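Local coordinates for protein creatinine amidohydrolase (Nostoc punctiforme PCC 73102, PDB 3NO4) that probably hydrolyses carbon-nitrogen bonds of linear amides, as a metal-dependent member of the creatininase superfamily, at residues K38-H50 / A76-H90. Sequence-based numbering, arbitrary orientation.
With NI (nickel (II) ion), chain D.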
loop_
_atom_site.group_PDB
_atom_site.type_symbol
_atom_site.label_atom_id
_atom_site.label_comp_id
_atom_site.label_asym_id
_atom_site.label_seq_id
_atom_site.Cartn_x
_atom_site.Cartn_y
_atom_site.Cartn_z
ATOM N N LYS A 38 8.897 -0.569 -31.137
ATOM C CA LYS A 38 8.193 -0.522 -29.857
ATOM C C LYS A 38 9.141 -0.730 -28.665
ATOM O O LYS A 38 8.671 -0.914 -27.537
ATOM C CB LYS A 38 7.026 -1.541 -29.820
ATOM C CG LYS A 38 6.118 -1.610 -31.085
ATOM C CD LYS A 38 5.480 -0.250 -31.440
ATOM C CE LYS A 38 4.601 -0.315 -32.711
ATOM N NZ LYS A 38 3.666 0.826 -32.710
ATOM N N GLY A 39 10.457 -0.617 -28.899
ATOM C CA GLY A 39 11.453 -0.817 -27.867
ATOM C C GLY A 39 11.945 0.478 -27.225
ATOM O O GLY A 39 11.955 1.541 -27.845
ATOM N N ILE A 40 12.302 0.380 -25.951
ATOM C CA ILE A 40 12.892 1.456 -25.183
ATOM C C ILE A 40 13.875 0.844 -24.161
ATOM O O ILE A 40 13.612 -0.241 -23.589
ATOM C CB ILE A 40 11.787 2.322 -24.463
ATOM C CG1 ILE A 40 12.412 3.519 -23.750
ATOM C CG2 ILE A 40 10.963 1.461 -23.510
ATOM C CD1 ILE A 40 11.425 4.717 -23.456
ATOM N N ILE A 41 15.004 1.525 -23.988
ATOM C CA ILE A 41 16.058 1.147 -23.038
ATOM C C ILE A 41 15.943 2.082 -21.844
ATOM O O ILE A 41 15.835 3.315 -22.041
ATOM C CB ILE A 41 17.447 1.245 -23.638
ATOM C CG1 ILE A 41 17.582 0.227 -24.765
ATOM C CG2 ILE A 41 18.538 1.014 -22.552
ATOM C CD1 ILE A 41 18.849 0.372 -25.569
ATOM N N PHE A 42 15.847 1.506 -20.641
ATOM C CA PHE A 42 16.040 2.247 -19.398
ATOM C C PHE A 42 17.363 1.921 -18.731
ATOM O O PHE A 42 17.588 0.759 -18.405
ATOM C CB PHE A 42 14.894 2.017 -18.418
ATOM C CG PHE A 42 13.702 2.838 -18.738
ATOM C CD1 PHE A 42 13.652 4.171 -18.357
ATOM C CD2 PHE A 42 12.648 2.301 -19.464
ATOM C CE1 PHE A 42 12.570 4.967 -18.693
ATOM C CE2 PHE A 42 11.530 3.083 -19.802
ATOM C CZ PHE A 42 11.509 4.433 -19.424
ATOM N N PRO A 43 18.235 2.936 -18.519
ATOM C CA PRO A 43 19.369 2.666 -17.635
ATOM C C PRO A 43 18.861 2.690 -16.195
ATOM O O PRO A 43 18.082 3.590 -15.842
ATOM C CB PRO A 43 20.345 3.819 -17.919
ATOM C CG PRO A 43 19.713 4.709 -18.893
ATOM C CD PRO A 43 18.290 4.304 -19.061
ATOM N N ILE A 44 19.250 1.703 -15.407
ATOM C CA ILE A 44 18.925 1.661 -13.990
ATOM C C ILE A 44 20.172 1.399 -13.174
ATOM O O ILE A 44 20.876 0.438 -13.411
ATOM C CB ILE A 44 17.744 0.705 -13.621
ATOM C CG1 ILE A 44 17.400 0.812 -12.119
ATOM C CG2 ILE A 44 18.029 -0.739 -14.008
ATOM C CD1 ILE A 44 16.067 0.093 -11.713
ATOM N N GLY A 45 20.458 2.286 -12.233
ATOM C CA GLY A 45 21.547 2.078 -11.278
ATOM C C GLY A 45 21.132 2.220 -9.820
ATOM O O GLY A 45 20.134 1.618 -9.356
ATOM N N SER A 46 21.935 2.987 -9.095
ATOM C CA SER A 46 21.838 3.109 -7.656
ATOM C C SER A 46 22.678 4.272 -7.190
ATOM O O SER A 46 23.618 4.697 -7.893
ATOM C CB SER A 46 22.340 1.815 -6.980
ATOM O OG SER A 46 22.027 1.834 -5.602
ATOM N N THR A 47 22.358 4.764 -6.008
ATOM C CA THR A 47 23.094 5.831 -5.333
ATOM C C THR A 47 23.548 5.210 -4.013
ATOM O O THR A 47 22.776 5.135 -3.081
ATOM C CB THR A 47 22.187 7.054 -5.123
ATOM O OG1 THR A 47 21.703 7.479 -6.398
ATOM C CG2 THR A 47 22.925 8.225 -4.414
ATOM N N GLU A 48 24.785 4.694 -3.980
ATOM C CA GLU A 48 25.258 3.919 -2.824
ATOM C C GLU A 48 26.761 3.973 -2.713
ATOM O O GLU A 48 27.469 4.027 -3.736
ATOM C CB GLU A 48 24.836 2.436 -2.959
ATOM C CG GLU A 48 25.345 1.775 -4.260
ATOM C CD GLU A 48 24.864 0.392 -4.480
ATOM O OE1 GLU A 48 23.632 0.165 -4.396
ATOM O OE2 GLU A 48 25.715 -0.465 -4.777
ATOM N N GLN A 49 27.234 3.826 -1.481
ATOM C CA GLN A 49 28.656 3.744 -1.193
ATOM C C GLN A 49 29.386 2.748 -2.128
ATOM O O GLN A 49 28.861 1.677 -2.443
ATOM C CB GLN A 49 28.867 3.403 0.303
ATOM C CG GLN A 49 28.524 1.964 0.681
ATOM C CD GLN A 49 29.630 0.966 0.385
ATOM O OE1 GLN A 49 30.789 1.348 0.090
ATOM N NE2 GLN A 49 29.269 -0.308 0.369
ATOM N N HIS A 50 30.557 3.130 -2.597
ATOM C CA HIS A 50 31.469 2.229 -3.337
ATOM C C HIS A 50 32.904 2.303 -2.773
ATOM O O HIS A 50 33.872 2.390 -3.488
ATOM C CB HIS A 50 31.406 2.565 -4.823
ATOM C CG HIS A 50 30.306 1.876 -5.542
ATOM N ND1 HIS A 50 28.994 2.289 -5.487
ATOM C CD2 HIS A 50 30.332 0.801 -6.368
ATOM C CE1 HIS A 50 28.256 1.484 -6.227
ATOM N NE2 HIS A 50 29.039 0.570 -6.766
ATOM N N ALA A 76 17.793 2.403 -30.631
ATOM C CA ALA A 76 16.788 2.406 -29.557
ATOM C C ALA A 76 16.708 3.766 -28.862
ATOM O O ALA A 76 17.725 4.370 -28.528
ATOM C CB ALA A 76 17.075 1.336 -28.535
ATOM N N ILE A 77 15.486 4.200 -28.575
ATOM C CA ILE A 77 15.249 5.357 -27.719
ATOM C C ILE A 77 15.657 5.025 -26.282
ATOM O O ILE A 77 15.402 3.906 -25.790
ATOM C CB ILE A 77 13.768 5.880 -27.810
ATOM C CG1 ILE A 77 13.673 7.348 -27.324
ATOM C CG2 ILE A 77 12.759 4.992 -27.057
ATOM C CD1 ILE A 77 12.406 8.013 -27.757
ATOM N N VAL A 78 16.322 5.975 -25.619
ATOM C CA VAL A 78 16.873 5.736 -24.272
ATOM C C VAL A 78 16.162 6.664 -23.313
ATOM O O VAL A 78 16.273 7.893 -23.433
ATOM C CB VAL A 78 18.366 5.948 -24.220
ATOM C CG1 VAL A 78 18.907 5.804 -22.760
ATOM C CG2 VAL A 78 19.076 5.009 -25.211
ATOM N N GLY A 79 15.404 6.065 -22.384
ATOM C CA GLY A 79 14.717 6.827 -21.360
ATOM C C GLY A 79 15.652 7.383 -20.284
ATOM O O GLY A 79 16.826 7.072 -20.269
ATOM N N PRO A 80 15.126 8.241 -19.390
ATOM C CA PRO A 80 15.936 8.848 -18.336
ATOM C C PRO A 80 16.378 7.823 -17.310
ATOM O O PRO A 80 15.627 6.881 -17.027
ATOM C CB PRO A 80 14.976 9.855 -17.693
ATOM C CG PRO A 80 13.595 9.331 -18.009
ATOM C CD PRO A 80 13.730 8.710 -19.347
ATOM N N THR A 81 17.570 8.042 -16.748
ATOM C CA THR A 81 18.205 7.086 -15.851
ATOM C C THR A 81 17.418 6.997 -14.520
ATOM O O THR A 81 16.984 8.033 -13.950
ATOM C CB THR A 81 19.689 7.447 -15.607
ATOM O OG1 THR A 81 20.380 7.534 -16.870
ATOM C CG2 THR A 81 20.376 6.427 -14.695
ATOM N N ILE A 82 17.184 5.765 -14.085
ATOM C CA ILE A 82 16.636 5.482 -12.728
ATOM C C ILE A 82 17.846 5.459 -11.804
ATOM O O ILE A 82 18.628 4.491 -11.793
ATOM C CB ILE A 82 15.823 4.193 -12.674
ATOM C CG1 ILE A 82 14.601 4.295 -13.608
ATOM C CG2 ILE A 82 15.378 3.830 -11.214
ATOM C CD1 ILE A 82 13.894 2.958 -13.846
ATOM N N ASN A 83 18.035 6.590 -11.126
ATOM C CA ASN A 83 19.226 6.895 -10.327
ATOM C C ASN A 83 19.261 6.271 -8.936
ATOM O O ASN A 83 20.341 6.102 -8.374
ATOM C CB ASN A 83 19.386 8.421 -10.172
ATOM C CG ASN A 83 19.791 9.080 -11.442
ATOM O OD1 ASN A 83 20.833 8.736 -12.000
ATOM N ND2 ASN A 83 19.028 10.078 -11.891
ATOM N N VAL A 84 18.087 5.986 -8.366
ATOM C CA VAL A 84 17.973 5.435 -7.016
ATOM C C VAL A 84 17.145 4.149 -7.122
ATOM O O VAL A 84 16.033 4.188 -7.653
ATOM C CB VAL A 84 17.356 6.449 -6.069
ATOM C CG1 VAL A 84 16.948 5.834 -4.694
ATOM C CG2 VAL A 84 18.312 7.634 -5.880
ATOM N N GLY A 85 17.728 3.033 -6.668
ATOM C CA GLY A 85 17.080 1.730 -6.671
ATOM C C GLY A 85 17.053 1.089 -5.289
ATOM O O GLY A 85 16.828 1.768 -4.279
HETATM N N MSE A 86 17.258 -0.218 -5.260
HETATM C CA MSE A 86 17.175 -1.024 -4.055
HETATM C C MSE A 86 18.597 -1.274 -3.534
HETATM O O MSE A 86 19.339 -2.191 -3.995
HETATM C CB MSE A 86 16.399 -2.331 -4.316
HETATM C CG MSE A 86 15.661 -2.815 -3.084
HETATM SE SE MSE A 86 16.834 -3.287 -1.622
HETATM C CE MSE A 86 17.977 -4.635 -2.449
ATOM N N ALA A 87 18.964 -0.405 -2.584
ATOM C CA ALA A 87 20.298 -0.361 -1.990
ATOM C C ALA A 87 20.185 -0.315 -0.454
ATOM O O ALA A 87 20.978 0.349 0.208
ATOM C CB ALA A 87 21.055 0.858 -2.539
ATOM N N LEU A 88 19.244 -1.075 0.105
ATOM C CA LEU A 88 18.905 -0.983 1.533
ATOM C C LEU A 88 20.097 -1.370 2.429
ATOM O O LEU A 88 20.344 -0.730 3.475
ATOM C CB LEU A 88 17.647 -1.795 1.882
ATOM C CG LEU A 88 16.273 -1.179 1.500
ATOM C CD1 LEU A 88 15.084 -2.126 1.815
ATOM C CD2 LEU A 88 15.997 0.164 2.149
ATOM N N HIS A 89 20.845 -2.385 1.977
ATOM C CA HIS A 89 22.011 -2.882 2.684
ATOM C C HIS A 89 23.224 -1.931 2.759
ATOM O O HIS A 89 24.153 -2.203 3.535
ATOM C CB HIS A 89 22.413 -4.306 2.194
ATOM C CG HIS A 89 22.607 -4.420 0.721
ATOM N ND1 HIS A 89 21.555 -4.570 -0.160
ATOM C CD2 HIS A 89 23.736 -4.414 -0.032
ATOM C CE1 HIS A 89 22.027 -4.595 -1.396
ATOM N NE2 HIS A 89 23.348 -4.522 -1.344
ATOM N N HIS A 90 23.227 -0.849 1.974
ATOM C CA HIS A 90 24.291 0.172 1.991
ATOM C C HIS A 90 23.952 1.435 2.802
ATOM O O HIS A 90 24.742 2.400 2.813
ATOM C CB HIS A 90 24.625 0.594 0.558
ATOM C CG HIS A 90 25.165 -0.512 -0.280
ATOM N ND1 HIS A 90 26.404 -1.069 -0.061
ATOM C CD2 HIS A 90 24.614 -1.197 -1.313
ATOM C CE1 HIS A 90 26.610 -2.021 -0.955
ATOM N NE2 HIS A 90 25.535 -2.127 -1.719
HETATM NI NI NI D . 28.428 -1.077 -8.060
HETATM O O HOH W 1 20.012 3.484 -4.933
HETATM O O HOH W 2 28.589 -2.886 -7.079
#
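Ile-41 and Ile-77 start a ladder of backbone bonds: Ile-41 N donates to Ile-77 O, and Gly-79 N returns a bond to Ile-41 O at 2.8 Å. After Gly-79 and Pro-80 the register slips by one residue, and a second bridge closes round Ile-82, whose N reaches Pro-43 O and whose O receives Gly-45 N. In the slip, Pro-43 CG sits 3.5 Å from Thr-81 OG1, a hydroxyl hydrogen-bonded to Glu-64 of helix 58-74. Phe-42 runs beside Pro-80 and meets Pro-80 O with its ring edge, CD1 lying 3.6 Å away. Ile-44 swings CG1 anti to its own N (chi1 -175°), which lays it 3.7 Å from Ile-82 CG2. Beyond the bridges, Thr-47 OG1 donates to Asn-83 O (2.8 Å) from above the carbonyl plane, and one water accepts from both Thr-47 N and Gly-85 N. Thr-47 OG1 is also hydrogen-bonded to His-23 of the second subunit. At the far end, Gln-49, bent at chi2 (82°), brings NE2 to 3.0 Å from His-90 ND1, with amide and ring planes 56° apart, while Gln-49 OE1 accepts from Gly-51 N. The Glu-48 carboxylate lies obliquely beside the CD2 and NE2 side of the His-90 imidazole. His-50 ND1 donates to Glu-48 O from above that carbonyl plane, which helps set the ring's rotation while His-50 NE2 binds nickel at 2.2 Å; Asp-59 and Glu-191 also bind this ion. The parallel pairing of Ile-41 with Val-78 belongs to the beta-alpha-beta unit of strand 39-44, helix 58-74 and strand 77-78; beyond both strands the chain brings His-50 near His-90, which meets an unidentified bound molecule, consistent with the active-site end of the creatininase fold.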